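Local coordinates for putative uncharacterized protein PH1404 (Pyrococcus horikoshii, PDB 3AF5), which probably terminates archaeal transcription by cutting nascent RNA as it leaves RNA polymerase, acting as a two-zinc nuclease of the metallo-beta-lactamase superfamily, at residues N221-N226 with Y550-T555. Sequence-based numbering, arbitrary orientation.
Sequences NVAMLN and YQAEGT
A223, in the short 3-10 turn at 222-223, faces the type II beta turn that runs from A552 to T555, and its CA lies 5.3 Å from the CA of T555. The methyl of A223 points into this turn and does most of the touching. Its CB meets CG2 of T555 at 3.4 Å. The same CB lies 3.7 Å from the carbonyl O of E553 and, more loosely, approaches CB of A552. At T555 a chi1 of 63° turns CG2, anti to the carbonyl carbon, to A223, and OG1 back to the turn and the start of helix 556-562. There OG1 donates to O of A552 over 2.6 Å, in the carbonyl plane, and the same oxygen also takes the longer bond from the backbone N of T555. OG1 in addition caps R558 N, making T555 the N-cap of helix 556-562. G554, with phi 92°, brings its bare backbone up to A223, and the two carbonyl oxygens, A223 O and G554 O, lie 3.4 Å apart as two acceptors without a bond. M224 sits at the margin, its SD approaching the carbonyl of E553. Within 221-226, M224 N bonds to O of N221, while A223 N makes a weak bond to OD1 of N221. The contact thus joins the metallo-beta-lactamase and beta-CASP regions beside the nuclease centre, the A552 side chain lying about 9 Å from a bound zinc ion. The two segments meet through van der Waals contact of methyls and backbone, whereas the hydrogen bonds described here lie within each segment or run from T555 to the helix that follows.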
loop_
_atom_site.group_PDB
_atom_site.type_symbol
_atom_site.label_atom_id
_atom_site.label_comp_id
_atom_site.label_asym_id
_atom_site.label_seq_id
_atom_site.Cartn_x
_atom_site.Cartn_y
_atom_site.Cartn_z
ATOM N N ASN A 221 8.259 7.419 -11.972
ATOM C CA ASN A 221 8.340 6.448 -13.058
ATOM C C ASN A 221 9.800 5.992 -13.062
ATOM O O ASN A 221 10.637 6.602 -13.713
ATOM C CB ASN A 221 7.998 7.094 -14.400
ATOM C CG ASN A 221 7.925 6.083 -15.533
ATOM O OD1 ASN A 221 8.537 5.022 -15.462
ATOM N ND2 ASN A 221 7.188 6.416 -16.588
ATOM N N VAL A 222 10.105 4.933 -12.320
ATOM C CA VAL A 222 11.470 4.439 -12.241
ATOM C C VAL A 222 12.040 4.066 -13.605
ATOM O O VAL A 222 13.255 4.064 -13.792
ATOM C CB VAL A 222 11.572 3.211 -11.305
ATOM C CG1 VAL A 222 11.057 3.571 -9.915
ATOM C CG2 VAL A 222 10.788 2.047 -11.883
ATOM N N ALA A 223 11.171 3.755 -14.558
ATOM C CA ALA A 223 11.624 3.384 -15.889
ATOM C C ALA A 223 12.200 4.584 -16.613
ATOM O O ALA A 223 12.882 4.446 -17.627
ATOM C CB ALA A 223 10.472 2.821 -16.685
ATOM N N MET A 224 11.931 5.769 -16.085
ATOM C CA MET A 224 12.392 6.990 -16.717
ATOM C C MET A 224 13.172 7.894 -15.758
ATOM O O MET A 224 13.206 9.106 -15.940
ATOM C CB MET A 224 11.178 7.743 -17.264
ATOM C CG MET A 224 11.260 8.136 -18.728
ATOM S SD MET A 224 10.897 6.780 -19.823
ATOM C CE MET A 224 9.128 7.045 -20.144
ATOM N N LEU A 225 13.802 7.306 -14.746
ATOM C CA LEU A 225 14.562 8.084 -13.764
ATOM C C LEU A 225 15.599 9.076 -14.285
ATOM O O LEU A 225 15.895 10.063 -13.614
ATOM C CB LEU A 225 15.260 7.156 -12.775
ATOM C CG LEU A 225 14.514 6.862 -11.486
ATOM C CD1 LEU A 225 15.464 6.147 -10.523
ATOM C CD2 LEU A 225 14.004 8.171 -10.884
ATOM N N ASN A 226 16.169 8.819 -15.459
ATOM C CA ASN A 226 17.179 9.732 -16.004
ATOM C C ASN A 226 16.571 11.019 -16.552
ATOM O O ASN A 226 17.286 11.982 -16.838
ATOM C CB ASN A 226 17.990 9.059 -17.128
ATOM C CG ASN A 226 18.708 7.797 -16.667
ATOM O OD1 ASN A 226 19.295 7.760 -15.575
ATOM N ND2 ASN A 226 18.679 6.757 -17.505
ATOM N N TYR A 550 4.350 -6.907 -15.776
ATOM C CA TYR A 550 4.313 -5.938 -16.862
ATOM C C TYR A 550 5.671 -5.247 -17.037
ATOM O O TYR A 550 6.226 -4.702 -16.078
ATOM C CB TYR A 550 3.234 -4.884 -16.573
ATOM C CG TYR A 550 3.099 -3.843 -17.657
ATOM C CD1 TYR A 550 2.536 -4.164 -18.889
ATOM C CD2 TYR A 550 3.550 -2.539 -17.455
ATOM C CE1 TYR A 550 2.423 -3.210 -19.895
ATOM C CE2 TYR A 550 3.440 -1.577 -18.453
ATOM C CZ TYR A 550 2.873 -1.919 -19.669
ATOM O OH TYR A 550 2.731 -0.966 -20.650
ATOM N N GLN A 551 6.210 -5.279 -18.253
ATOM C CA GLN A 551 7.485 -4.618 -18.518
ATOM C C GLN A 551 7.197 -3.246 -19.148
ATOM O O GLN A 551 6.788 -3.145 -20.308
ATOM C CB GLN A 551 8.355 -5.472 -19.447
ATOM C CG GLN A 551 8.727 -6.831 -18.874
ATOM C CD GLN A 551 9.439 -6.728 -17.536
ATOM O OE1 GLN A 551 8.895 -7.104 -16.491
ATOM N NE2 GLN A 551 10.664 -6.215 -17.557
ATOM N N ALA A 552 7.398 -2.195 -18.362
ATOM C CA ALA A 552 7.148 -0.830 -18.811
ATOM C C ALA A 552 8.160 -0.366 -19.856
ATOM O O ALA A 552 9.303 -0.824 -19.882
ATOM C CB ALA A 552 7.150 0.120 -17.607
ATOM N N GLU A 553 7.724 0.544 -20.716
ATOM C CA GLU A 553 8.576 1.096 -21.761
ATOM C C GLU A 553 9.790 1.817 -21.196
ATOM O O GLU A 553 9.672 2.621 -20.271
ATOM C CB GLU A 553 7.772 2.060 -22.630
ATOM C CG GLU A 553 7.003 1.376 -23.743
ATOM C CD GLU A 553 5.897 2.249 -24.300
ATOM O OE1 GLU A 553 6.089 3.491 -24.355
ATOM O OE2 GLU A 553 4.841 1.692 -24.694
ATOM N N GLY A 554 10.956 1.517 -21.759
ATOM C CA GLY A 554 12.182 2.147 -21.302
ATOM C C GLY A 554 12.909 1.367 -20.221
ATOM O O GLY A 554 13.875 1.858 -19.639
ATOM N N THR A 555 12.446 0.154 -19.944
ATOM C CA THR A 555 13.070 -0.681 -18.928
ATOM C C THR A 555 13.963 -1.699 -19.615
ATOM O O THR A 555 13.734 -2.034 -20.768
ATOM C CB THR A 555 12.003 -1.427 -18.095
ATOM O OG1 THR A 555 11.263 -2.313 -18.943
ATOM C CG2 THR A 555 11.037 -0.438 -17.458
#